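Local atomic coordinates of aminoglycoside N(3)-acetyltransferase (Streptomyces griseus, PDB entry 7LAP), a protein that probably transfers an acetyl group from acetyl-CoA to the 3-amino group of aminoglycoside antibiotics, a reaction linked to resistance. Residues G20-R24 / D25-H29; F44-L48 / S49-Y53; C79-N82 / D83-Y87; E240-P244 / F245-V249. All blocks are in the same frame, centred on the assembly; numbering follows the deposited sequence.

Contact 1: G20-R24 / D25-H29. With FMT (formic acid), chain M.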
loop_
_atom_site.group_PDB
_atom_site.type_symbol
_atom_site.label_atom_id
_atom_site.label_comp_id
_atom_site.label_asym_id
_atom_site.label_seq_id
_atom_site.Cartn_x
_atom_site.Cartn_y
_atom_site.Cartn_z
ATOM N N GLY B 20 0.765 -24.595 6.580
ATOM C CA GLY B 20 -0.284 -24.556 5.604
ATOM C C GLY B 20 -1.024 -23.247 5.695
ATOM O O GLY B 20 -0.780 -22.439 6.602
ATOM N N PRO B 21 -1.950 -23.030 4.755
ATOM C CA PRO B 21 -2.727 -21.780 4.727
ATOM C C PRO B 21 -3.466 -21.509 6.030
ATOM O O PRO B 21 -3.984 -22.416 6.688
ATOM C CB PRO B 21 -3.732 -22.000 3.581
ATOM C CG PRO B 21 -3.156 -23.161 2.760
ATOM C CD PRO B 21 -2.412 -24.011 3.758
ATOM N N VAL B 22 -3.538 -20.238 6.379
ATOM C CA VAL B 22 -4.292 -19.773 7.538
ATOM C C VAL B 22 -5.555 -19.114 7.003
ATOM O O VAL B 22 -5.470 -18.180 6.197
ATOM C CB VAL B 22 -3.466 -18.793 8.387
ATOM C CG1 VAL B 22 -4.290 -18.269 9.500
ATOM C CG2 VAL B 22 -2.160 -19.497 8.944
ATOM N N THR B 23 -6.719 -19.619 7.403
ATOM C CA THR B 23 -7.960 -19.136 6.814
ATOM C C THR B 23 -8.705 -18.178 7.742
ATOM O O THR B 23 -8.433 -18.081 8.938
ATOM C CB THR B 23 -8.866 -20.303 6.495
ATOM O OG1 THR B 23 -9.278 -20.889 7.746
ATOM C CG2 THR B 23 -8.117 -21.306 5.632
ATOM N N ARG B 24 -9.707 -17.519 7.164
ATOM C CA ARG B 24 -10.558 -16.599 7.911
ATOM C C ARG B 24 -11.171 -17.275 9.148
ATOM O O ARG B 24 -11.101 -16.748 10.256
ATOM C CB ARG B 24 -11.646 -16.081 6.970
ATOM C CG ARG B 24 -12.697 -15.195 7.623
ATOM C CD ARG B 24 -13.766 -14.833 6.581
ATOM N NE ARG B 24 -14.869 -14.073 7.155
ATOM C CZ ARG B 24 -15.813 -13.497 6.416
ATOM N NH1 ARG B 24 -15.764 -13.629 5.094
ATOM N NH2 ARG B 24 -16.798 -12.809 6.994
ATOM N N ASP B 25 -11.784 -18.435 8.980
ATOM C CA ASP B 25 -12.442 -19.052 10.130
ATOM C C ASP B 25 -11.449 -19.517 11.197
ATOM O O ASP B 25 -11.784 -19.560 12.388
ATOM C CB ASP B 25 -13.305 -20.228 9.705
ATOM C CG ASP B 25 -13.997 -20.850 10.889
ATOM O OD1 ASP B 25 -14.887 -20.177 11.460
ATOM O OD2 ASP B 25 -13.626 -21.981 11.282
ATOM N N ARG B 26 -10.227 -19.847 10.809
ATOM C CA ARG B 26 -9.255 -20.264 11.804
ATOM C C ARG B 26 -8.764 -19.076 12.615
ATOM O O ARG B 26 -8.564 -19.181 13.831
ATOM C CB ARG B 26 -8.084 -20.977 11.129
ATOM C CG ARG B 26 -7.109 -21.563 12.133
ATOM C CD ARG B 26 -5.965 -20.642 12.279
ATOM N NE ARG B 26 -4.973 -21.146 13.225
ATOM C CZ ARG B 26 -4.036 -22.034 12.916
ATOM N NH1 ARG B 26 -3.982 -22.555 11.699
ATOM N NH2 ARG B 26 -3.173 -22.395 13.826
ATOM N N ILE B 27 -8.518 -17.952 11.948
ATOM C CA ILE B 27 -8.191 -16.724 12.648
ATOM C C ILE B 27 -9.324 -16.328 13.598
ATOM O O ILE B 27 -9.079 -15.949 14.748
ATOM C CB ILE B 27 -7.885 -15.615 11.633
ATOM C CG1 ILE B 27 -6.644 -16.009 10.807
ATOM C CG2 ILE B 27 -7.608 -14.364 12.372
ATOM C CD1 ILE B 27 -6.318 -14.985 9.658
ATOM N N ARG B 28 -10.571 -16.412 13.130
ATOM C CA ARG B 28 -11.701 -16.083 13.989
ATOM C C ARG B 28 -11.680 -16.944 15.238
ATOM O O ARG B 28 -11.856 -16.449 16.359
ATOM C CB ARG B 28 -13.024 -16.277 13.235
ATOM C CG ARG B 28 -14.271 -16.005 14.134
ATOM C CD ARG B 28 -15.472 -16.870 13.819
ATOM N NE ARG B 28 -15.103 -18.267 13.557
ATOM C CZ ARG B 28 -14.825 -19.190 14.492
ATOM N NH1 ARG B 28 -14.873 -18.889 15.795
ATOM N NH2 ARG B 28 -14.509 -20.434 14.116
ATOM N N HIS B 29 -11.455 -18.243 15.057
ATOM C CA HIS B 29 -11.368 -19.160 16.194
ATOM C C HIS B 29 -10.234 -18.769 17.148
ATOM O O HIS B 29 -10.438 -18.695 18.373
ATOM C CB HIS B 29 -11.184 -20.579 15.684
ATOM C CG HIS B 29 -10.769 -21.542 16.744
ATOM N ND1 HIS B 29 -9.457 -21.695 17.130
ATOM C CD2 HIS B 29 -11.495 -22.385 17.515
ATOM C CE1 HIS B 29 -9.387 -22.609 18.085
ATOM N NE2 HIS B 29 -10.614 -23.042 18.333
HETATM C C FMT M . -17.983 -11.408 4.225
HETATM O O1 FMT M . -18.238 -12.511 3.738
HETATM O O2 FMT M . -18.723 -10.801 5.004
#

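Contact 2: F44-L48 / S49-Y53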
loop_
_atom_site.group_PDB
_atom_site.type_symbol
_atom_site.label_atom_id
_atom_site.label_comp_id
_atom_site.label_asym_id
_atom_site.label_seq_id
_atom_site.Cartn_x
_atom_site.Cartn_y
_atom_site.Cartn_z
ATOM N N PHE B 44 -5.851 -2.637 16.820
ATOM C CA PHE B 44 -4.979 -3.773 16.596
ATOM C C PHE B 44 -3.775 -3.375 15.753
ATOM O O PHE B 44 -3.872 -2.532 14.856
ATOM C CB PHE B 44 -5.760 -4.960 16.007
ATOM C CG PHE B 44 -6.229 -4.779 14.585
ATOM C CD1 PHE B 44 -7.318 -3.987 14.280
ATOM C CD2 PHE B 44 -5.587 -5.458 13.559
ATOM C CE1 PHE B 44 -7.739 -3.850 12.951
ATOM C CE2 PHE B 44 -5.995 -5.334 12.247
ATOM C CZ PHE B 44 -7.066 -4.513 11.937
ATOM N N HIS B 45 -2.627 -3.942 16.138
ATOM C CA HIS B 45 -1.327 -3.806 15.499
ATOM C C HIS B 45 -0.910 -5.177 14.988
ATOM O O HIS B 45 -0.992 -6.166 15.732
ATOM C CB HIS B 45 -0.301 -3.303 16.523
ATOM C CG HIS B 45 -0.669 -1.973 17.105
ATOM N ND1 HIS B 45 -1.456 -1.835 18.237
ATOM C CD2 HIS B 45 -0.402 -0.715 16.675
ATOM C CE1 HIS B 45 -1.633 -0.546 18.489
ATOM N NE2 HIS B 45 -1.009 0.151 17.556
ATOM N N THR B 46 -0.447 -5.242 13.743
ATOM C CA THR B 46 -0.326 -6.512 13.038
ATOM C C THR B 46 1.055 -6.648 12.418
ATOM O O THR B 46 1.550 -5.720 11.763
ATOM C CB THR B 46 -1.378 -6.650 11.939
ATOM O OG1 THR B 46 -2.658 -6.323 12.465
ATOM C CG2 THR B 46 -1.391 -8.127 11.390
ATOM N N ARG B 47 1.654 -7.823 12.579
ATOM C CA ARG B 47 2.800 -8.213 11.760
ATOM C C ARG B 47 2.308 -9.410 10.949
ATOM O O ARG B 47 2.295 -10.552 11.415
ATOM C CB ARG B 47 4.021 -8.501 12.634
ATOM C CG ARG B 47 5.261 -8.872 11.864
ATOM C CD ARG B 47 6.523 -8.618 12.705
ATOM N NE ARG B 47 6.746 -7.184 12.834
ATOM C CZ ARG B 47 7.685 -6.648 13.602
ATOM N NH1 ARG B 47 8.477 -7.436 14.312
ATOM N NH2 ARG B 47 7.815 -5.336 13.666
ATOM N N LEU B 48 1.857 -9.124 9.727
ATOM C CA LEU B 48 1.075 -10.095 8.978
ATOM C C LEU B 48 1.848 -11.388 8.718
ATOM O O LEU B 48 1.289 -12.476 8.845
ATOM C CB LEU B 48 0.604 -9.466 7.661
ATOM C CG LEU B 48 -0.152 -10.348 6.662
ATOM C CD1 LEU B 48 -1.490 -10.881 7.259
ATOM C CD2 LEU B 48 -0.446 -9.532 5.379
ATOM N N SER B 49 3.125 -11.302 8.341
ATOM C CA SER B 49 3.868 -12.530 8.050
ATOM C C SER B 49 4.057 -13.409 9.283
ATOM O O SER B 49 4.300 -14.612 9.145
ATOM C CB SER B 49 5.239 -12.187 7.458
ATOM O OG SER B 49 5.053 -11.506 6.238
ATOM N N ALA B 50 4.008 -12.829 10.485
ATOM C CA ALA B 50 4.138 -13.631 11.703
ATOM C C ALA B 50 2.997 -14.631 11.822
ATOM O O ALA B 50 3.173 -15.703 12.404
ATOM C CB ALA B 50 4.148 -12.722 12.944
ATOM N N ILE B 51 1.819 -14.288 11.293
ATOM C CA ILE B 51 0.689 -15.217 11.316
ATOM C C ILE B 51 0.991 -16.453 10.475
ATOM O O ILE B 51 0.591 -17.567 10.823
ATOM C CB ILE B 51 -0.592 -14.507 10.832
ATOM C CG1 ILE B 51 -0.897 -13.302 11.717
ATOM C CG2 ILE B 51 -1.798 -15.460 10.822
ATOM C CD1 ILE B 51 -2.108 -12.400 11.209
ATOM N N GLY B 52 1.710 -16.278 9.367
ATOM C CA GLY B 52 1.960 -17.344 8.420
ATOM C C GLY B 52 1.418 -16.965 7.056
ATOM O O GLY B 52 1.242 -15.774 6.754
ATOM N N TYR B 53 1.082 -17.987 6.269
ATOM C CA TYR B 53 0.519 -17.734 4.935
ATOM C C TYR B 53 -0.977 -17.508 5.099
ATOM O O TYR B 53 -1.738 -18.451 5.343
ATOM C CB TYR B 53 0.818 -18.890 3.969
ATOM C CG TYR B 53 0.167 -18.585 2.634
ATOM C CD1 TYR B 53 0.766 -17.730 1.714
ATOM C CD2 TYR B 53 -1.094 -19.092 2.330
ATOM C CE1 TYR B 53 0.117 -17.407 0.491
ATOM C CE2 TYR B 53 -1.740 -18.769 1.140
ATOM C CZ TYR B 53 -1.145 -17.933 0.221
ATOM O OH TYR B 53 -1.857 -17.632 -0.956
#

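Contact 3: C79-N82 / D83-Y87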
loop_
_atom_site.group_PDB
_atom_site.type_symbol
_atom_site.label_atom_id
_atom_site.label_comp_id
_atom_site.label_asym_id
_atom_site.label_seq_id
_atom_site.Cartn_x
_atom_site.Cartn_y
_atom_site.Cartn_z
ATOM N N CYS B 79 -2.867 4.922 11.595
ATOM C CA CYS B 79 -2.461 5.175 10.198
ATOM C C CYS B 79 -1.295 6.151 10.064
ATOM O O CYS B 79 -0.245 5.828 9.471
ATOM C CB CYS B 79 -3.661 5.740 9.397
ATOM S SG CYS B 79 -4.927 4.549 9.094
ATOM N N GLY B 80 -1.446 7.378 10.558
ATOM C CA GLY B 80 -0.459 8.409 10.229
ATOM C C GLY B 80 -0.482 8.730 8.739
ATOM O O GLY B 80 -1.396 8.374 8.014
ATOM N N TRP B 81 0.570 9.407 8.298
ATOM C CA TRP B 81 0.675 9.926 6.928
ATOM C C TRP B 81 2.084 9.667 6.402
ATOM O O TRP B 81 3.040 10.290 6.878
ATOM C CB TRP B 81 0.365 11.416 6.891
ATOM C CG TRP B 81 0.382 12.055 5.547
ATOM C CD1 TRP B 81 0.346 11.420 4.313
ATOM C CD2 TRP B 81 0.473 13.457 5.277
ATOM N NE1 TRP B 81 0.419 12.353 3.309
ATOM C CE2 TRP B 81 0.486 13.612 3.871
ATOM C CE3 TRP B 81 0.505 14.606 6.089
ATOM C CZ2 TRP B 81 0.530 14.872 3.256
ATOM C CZ3 TRP B 81 0.579 15.864 5.472
ATOM C CH2 TRP B 81 0.590 15.984 4.071
ATOM N N ASN B 82 2.213 8.748 5.429
ATOM C CA ASN B 82 3.540 8.358 4.952
ATOM C C ASN B 82 4.278 9.505 4.294
ATOM O O ASN B 82 5.503 9.587 4.381
ATOM C CB ASN B 82 3.467 7.206 3.952
ATOM C CG ASN B 82 4.805 6.532 3.777
ATOM O OD1 ASN B 82 5.269 5.829 4.672
ATOM N ND2 ASN B 82 5.464 6.788 2.652
ATOM N N ASP B 83 3.569 10.378 3.600
ATOM C CA ASP B 83 4.226 11.391 2.778
ATOM C C ASP B 83 4.070 12.794 3.355
ATOM O O ASP B 83 4.014 13.772 2.608
ATOM C CB ASP B 83 3.674 11.297 1.363
ATOM C CG ASP B 83 3.864 9.892 0.808
ATOM O OD1 ASP B 83 5.022 9.487 0.747
ATOM O OD2 ASP B 83 2.881 9.167 0.549
ATOM N N ALA B 84 4.002 12.899 4.683
ATOM C CA ALA B 84 3.986 14.203 5.340
ATOM C C ALA B 84 5.322 14.905 5.134
ATOM O O ALA B 84 6.343 14.248 4.981
ATOM C CB ALA B 84 3.729 14.031 6.832
ATOM N N PRO B 85 5.346 16.238 5.117
ATOM C CA PRO B 85 6.624 16.932 5.158
ATOM C C PRO B 85 7.337 16.596 6.453
ATOM O O PRO B 85 6.690 16.419 7.494
ATOM C CB PRO B 85 6.236 18.423 5.095
ATOM C CG PRO B 85 4.876 18.475 5.693
ATOM C CD PRO B 85 4.211 17.180 5.223
ATOM N N PRO B 86 8.657 16.446 6.427
ATOM C CA PRO B 86 9.381 16.127 7.666
ATOM C C PRO B 86 9.218 17.239 8.699
ATOM O O PRO B 86 9.041 18.406 8.352
ATOM C CB PRO B 86 10.836 16.002 7.202
ATOM C CG PRO B 86 10.910 16.857 5.947
ATOM C CD PRO B 86 9.555 16.705 5.291
ATOM N N TYR B 87 9.248 16.852 9.986
ATOM C CA TYR B 87 9.128 17.833 11.066
ATOM C C TYR B 87 10.145 18.948 10.910
ATOM O O TYR B 87 9.832 20.123 11.120
ATOM C CB TYR B 87 9.340 17.175 12.424
ATOM C CG TYR B 87 8.183 16.379 12.970
ATOM C CD1 TYR B 87 7.011 16.202 12.246
ATOM C CD2 TYR B 87 8.279 15.786 14.225
ATOM C CE1 TYR B 87 5.956 15.456 12.768
ATOM C CE2 TYR B 87 7.248 15.039 14.750
ATOM C CZ TYR B 87 6.086 14.874 14.024
ATOM O OH TYR B 87 5.068 14.124 14.583
#

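Contact 4: E240-P244 / F245-V249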
loop_
_atom_site.group_PDB
_atom_site.type_symbol
_atom_site.label_atom_id
_atom_site.label_comp_id
_atom_site.label_asym_id
_atom_site.label_seq_id
_atom_site.Cartn_x
_atom_site.Cartn_y
_atom_site.Cartn_z
ATOM N N GLU B 240 19.589 0.672 28.395
ATOM C CA GLU B 240 19.769 1.185 27.047
ATOM C C GLU B 240 19.870 0.020 26.068
ATOM O O GLU B 240 20.263 -1.095 26.428
ATOM C CB GLU B 240 20.988 2.104 26.955
ATOM C CG GLU B 240 21.024 2.919 25.649
ATOM C CD GLU B 240 20.358 4.293 25.764
ATOM O OE1 GLU B 240 19.956 4.848 24.714
ATOM O OE2 GLU B 240 20.241 4.819 26.893
ATOM N N GLY B 241 19.475 0.287 24.825
ATOM C CA GLY B 241 19.169 -0.758 23.881
ATOM C C GLY B 241 17.748 -1.266 23.971
ATOM O O GLY B 241 17.293 -1.956 23.049
ATOM N N GLN B 242 17.027 -0.934 25.037
ATOM C CA GLN B 242 15.675 -1.419 25.255
ATOM C C GLN B 242 14.667 -0.310 24.991
ATOM O O GLN B 242 14.925 0.856 25.301
ATOM C CB GLN B 242 15.520 -1.929 26.682
ATOM C CG GLN B 242 16.106 -3.298 26.909
ATOM C CD GLN B 242 15.098 -4.199 27.581
ATOM O OE1 GLN B 242 15.251 -4.545 28.752
ATOM N NE2 GLN B 242 14.036 -4.565 26.848
ATOM N N ASP B 243 13.498 -0.681 24.413
ATOM C CA ASP B 243 12.460 0.299 24.098
ATOM C C ASP B 243 11.551 0.503 25.302
ATOM O O ASP B 243 11.058 -0.479 25.876
ATOM C CB ASP B 243 11.630 -0.139 22.897
ATOM C CG ASP B 243 10.683 0.949 22.401
ATOM O OD1 ASP B 243 9.685 1.252 23.094
ATOM O OD2 ASP B 243 10.933 1.503 21.309
ATOM N N PRO B 244 11.319 1.757 25.702
ATOM C CA PRO B 244 10.467 2.014 26.881
ATOM C C PRO B 244 9.106 1.347 26.832
ATOM O O PRO B 244 8.714 0.707 27.817
ATOM C CB PRO B 244 10.360 3.549 26.898
ATOM C CG PRO B 244 11.652 3.997 26.257
ATOM C CD PRO B 244 11.932 2.982 25.169
ATOM N N PHE B 245 8.375 1.466 25.713
ATOM C CA PHE B 245 7.057 0.840 25.635
ATOM C C PHE B 245 7.159 -0.675 25.781
ATOM O O PHE B 245 6.278 -1.309 26.370
ATOM C CB PHE B 245 6.355 1.206 24.320
ATOM C CG PHE B 245 5.807 2.624 24.286
ATOM C CD1 PHE B 245 6.036 3.506 25.330
ATOM C CD2 PHE B 245 5.066 3.067 23.201
ATOM C CE1 PHE B 245 5.531 4.802 25.293
ATOM C CE2 PHE B 245 4.554 4.351 23.164
ATOM C CZ PHE B 245 4.794 5.225 24.213
ATOM N N ALA B 246 8.238 -1.274 25.272
ATOM C CA ALA B 246 8.408 -2.712 25.442
ATOM C C ALA B 246 8.572 -3.063 26.913
ATOM O O ALA B 246 8.041 -4.077 27.380
ATOM C CB ALA B 246 9.608 -3.202 24.631
ATOM N N VAL B 247 9.300 -2.230 27.659
ATOM C CA VAL B 247 9.473 -2.472 29.091
ATOM C C VAL B 247 8.151 -2.286 29.833
ATOM O O VAL B 247 7.779 -3.111 30.674
ATOM C CB VAL B 247 10.584 -1.565 29.651
ATOM C CG1 VAL B 247 10.721 -1.747 31.167
ATOM C CG2 VAL B 247 11.882 -1.837 28.939
ATOM N N ILE B 248 7.406 -1.225 29.513
ATOM C CA ILE B 248 6.120 -0.981 30.171
ATOM C C ILE B 248 5.155 -2.145 29.926
ATOM O O ILE B 248 4.517 -2.654 30.857
ATOM C CB ILE B 248 5.527 0.362 29.695
ATOM C CG1 ILE B 248 6.480 1.524 29.981
ATOM C CG2 ILE B 248 4.178 0.636 30.356
ATOM C CD1 ILE B 248 5.902 2.878 29.593
ATOM N N VAL B 249 5.026 -2.579 28.667
ATOM C CA VAL B 249 4.094 -3.661 28.348
ATOM C C VAL B 249 4.539 -4.966 28.993
ATOM O O VAL B 249 3.704 -5.768 29.446
ATOM C CB VAL B 249 3.931 -3.809 26.821
ATOM C CG1 VAL B 249 3.105 -5.053 26.487
ATOM C CG2 VAL B 249 3.265 -2.570 26.240
#

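Contact 1: G20-R24 / D25-H29
Arg26 N meets two oxygens of Thr23 at the start of helix 24-34, OG1 and O, both by weak bonds. The hydroxyl OG1 of Thr23 accepts from Arg26 N at 3.4 Å. This is the N-cap bond. Thr23 has chi1 at 67°, which sets OG1 between its own N and carbonyl carbon and turns it to the first turn of the helix. The other weak bond runs from Arg26 N to the carbonyl O of Thr23. Thr23 O takes its straighter bond from Ile27 N, at 3.0 Å (173°). Arg28 N closes the next turn on Arg24 O at 2.9 Å.

Just before the cap, Val22 CG1 packs on Ile27 CG1 at 3.5 Å, the two side chains crossing at about a right angle. Val22 CG1 also lies 4.0 Å from Arg26 CD. Within the helix, Arg28 grips Asp25 side-on. NE and NH2 of Arg28 both reach Asp25 OD1, NH2 at 2.7 Å, from one face of the carboxylate. Asp25 OD1 lies almost in the guanidinium plane.

The Arg24 chain is extended from CG to NE. Arg24 NH1 donates to O1 of a formic acid molecule at 3.0 Å, while NE forms a salt bridge with Asp67. The formic acid probably comes from the crystallisation liquor. Arg26 has its own salt bridge with Asp30. The contact joins the loop after helix 7-18 to helix 24-34. Ile27 and Arg28 lean on helix 58-69 through Ala64 and Val68, and Thr23 packs on His103 of the second subunit.

Contact 2: F44-L48 / S49-Y53
The backbone passes from strand 41-46 through Arg47 into a short, weakly bonded helical turn at Leu48-Ile51. Two bonds between residues three apart make the turn. Ala50 N donates to Arg47 O at 3.0 Å, and Ile51 N donates to Leu48 O at 3.1 Å. Both are bent, with N-H...O angles of 134° and 139°. Each donor stands well above the carbonyl plane, as expected of a tight turn. A weak bond from Gly52 N to Ser49 O follows. Gly52 then leaves the helical conformation with phi at 121°, and the chain turns toward Tyr53.

The side chains add a modest apolar layer. Ile51 points toward the 44-48 segment. Its CD1 reaches the end of Leu48, where the two CD1 atoms of Leu48 and Ile51 are 4.3 Å apart. Ile51 CD1 also comes within 4.3 Å of Thr46 CG2, linking the turn to the last strand residue. Separately, Ala50 CB sits 3.2 Å from Arg47 O and 4.2 Å from Arg47 CG. The aliphatic base of Arg47 therefore lies next to the alanine, while the rest of its chain leads away.

Leu48 and Ile51 both pack on Val61 of helix 58-69. Ala50 O accepts from Arg17 of helix 7-18, and Ser18 OG bonds to Tyr53 N. The chemistry is thus divided. Backbone bonds shape the turn, methyl groups join it to the strand and to helix 58-69, and no side-chain polar bond crosses between 44-48 and 49-53.

Contact 3: C79-N82 / D83-Y87
The tight part of this contact is the indole of Trp81, which lies under the backbone of Asp83 and Ala84. Ala84 CA sits over the six-membered ring, 3.6 Å from its centroid and 12° off the ring normal. This is a CH-pi contact. Asp83 C lies over the same face, displaced toward the rim. Ala84 CB touches Trp81 CE3 at 3.4 Å, and Pro85 CD approaches obliquely, 3.9 Å from Trp81 CZ3. Trp81 has CG anti to its N (chi1 -178°), and this swings the indole along the chain that follows it. Elsewhere the ring meets Phe107 edge-to-face and His104 with the planes at about 75°, so aromatic neighbours add to its burial.

The looser part is polar and partly exposed. Asn82 ND2 gives a weak bond to Asp83 OD1 at 3.3 Å. The amide and carboxylate planes stand 84° apart, nearly perpendicular. Both side chains have stronger partners elsewhere. Asn82 OD1 accepts from His116 N. Asp83 OD2 makes a salt bridge with Arg120 of the second subunit, which ties this end of the loop to the dimer interface. The carboxylate thus faces an arginine across the interface, which would be expected to stabilise its negative charge.

Trp81 to Ala84 form a type I beta turn, with Asn82 and Asp83 at its two central positions. The turn belongs to the loop between strand 74-78 and helix 94-103. Here Trp81, in the first position, folds its ring back under Ala84, so the arrangement is a beta turn covered on one side by an aromatic ring.

Contact 4: E240-P244 / F245-V249
Asp243 and Phe245 meet at the N-cap of helix 244-254, their carboxylate and ring planes 63° apart. Asp243 OD1 accepts a weak bond from Phe245 N at 2.9 Å, bent to 129°. The torsion behind it is chi1 at -171°, which carries the carboxylate forward to Phe245 N in the first turn. There it may also interact favourably with the helix dipole. Asp243 OD1 also lies 3.5 Å from Phe245 CB. The edge of the Phe245 ring is turned to Pro244 C, and beyond the contact the ring meets His191.

Pro244 is the first helical residue, and its CB is directed away from 245-249 overall, though it still touches Phe245 N. Val247 points back toward the loop. Its side chain crosses that of Gln242 at about a right angle, Gln242 NE2 being 4.1 Å from Val247 CG2. Ala246 CB lies 4.1 Å from Asp243 CB. Outside the segments, Ile248 packs on Leu190 of helix 189-196 and on Trp283 of helix 273-289.

Two regular backbone bonds start the helix. Val247 N donates to Asp243 O at 3.1 Å, and Ile248 N donates to Pro244 O at 2.9 Å.

How the contacts relate
The four contacts follow one another along the chain. Contacts 1 and 2 are neighbours: their centres are about 12 Å apart, and Val22 N lies 2.7 Å from Tyr53 O in a probable hydrogen bond. Both also rest on helix 58-69. Contact 2 takes in the end of strand 41-46 and contact 3 follows strand 74-78, adjacent and parallel in the seven-stranded sheet, yet their centres are about 23 Å apart. Contact 4 begins helix 244-254, its centre about 21 Å from that of contact 2. Contacts 1 to 3 reach the second subunit, consistent with a part in the dimer interface. Tyr53 of contact 2 packs on Pro86 of contact 3 from the second subunit.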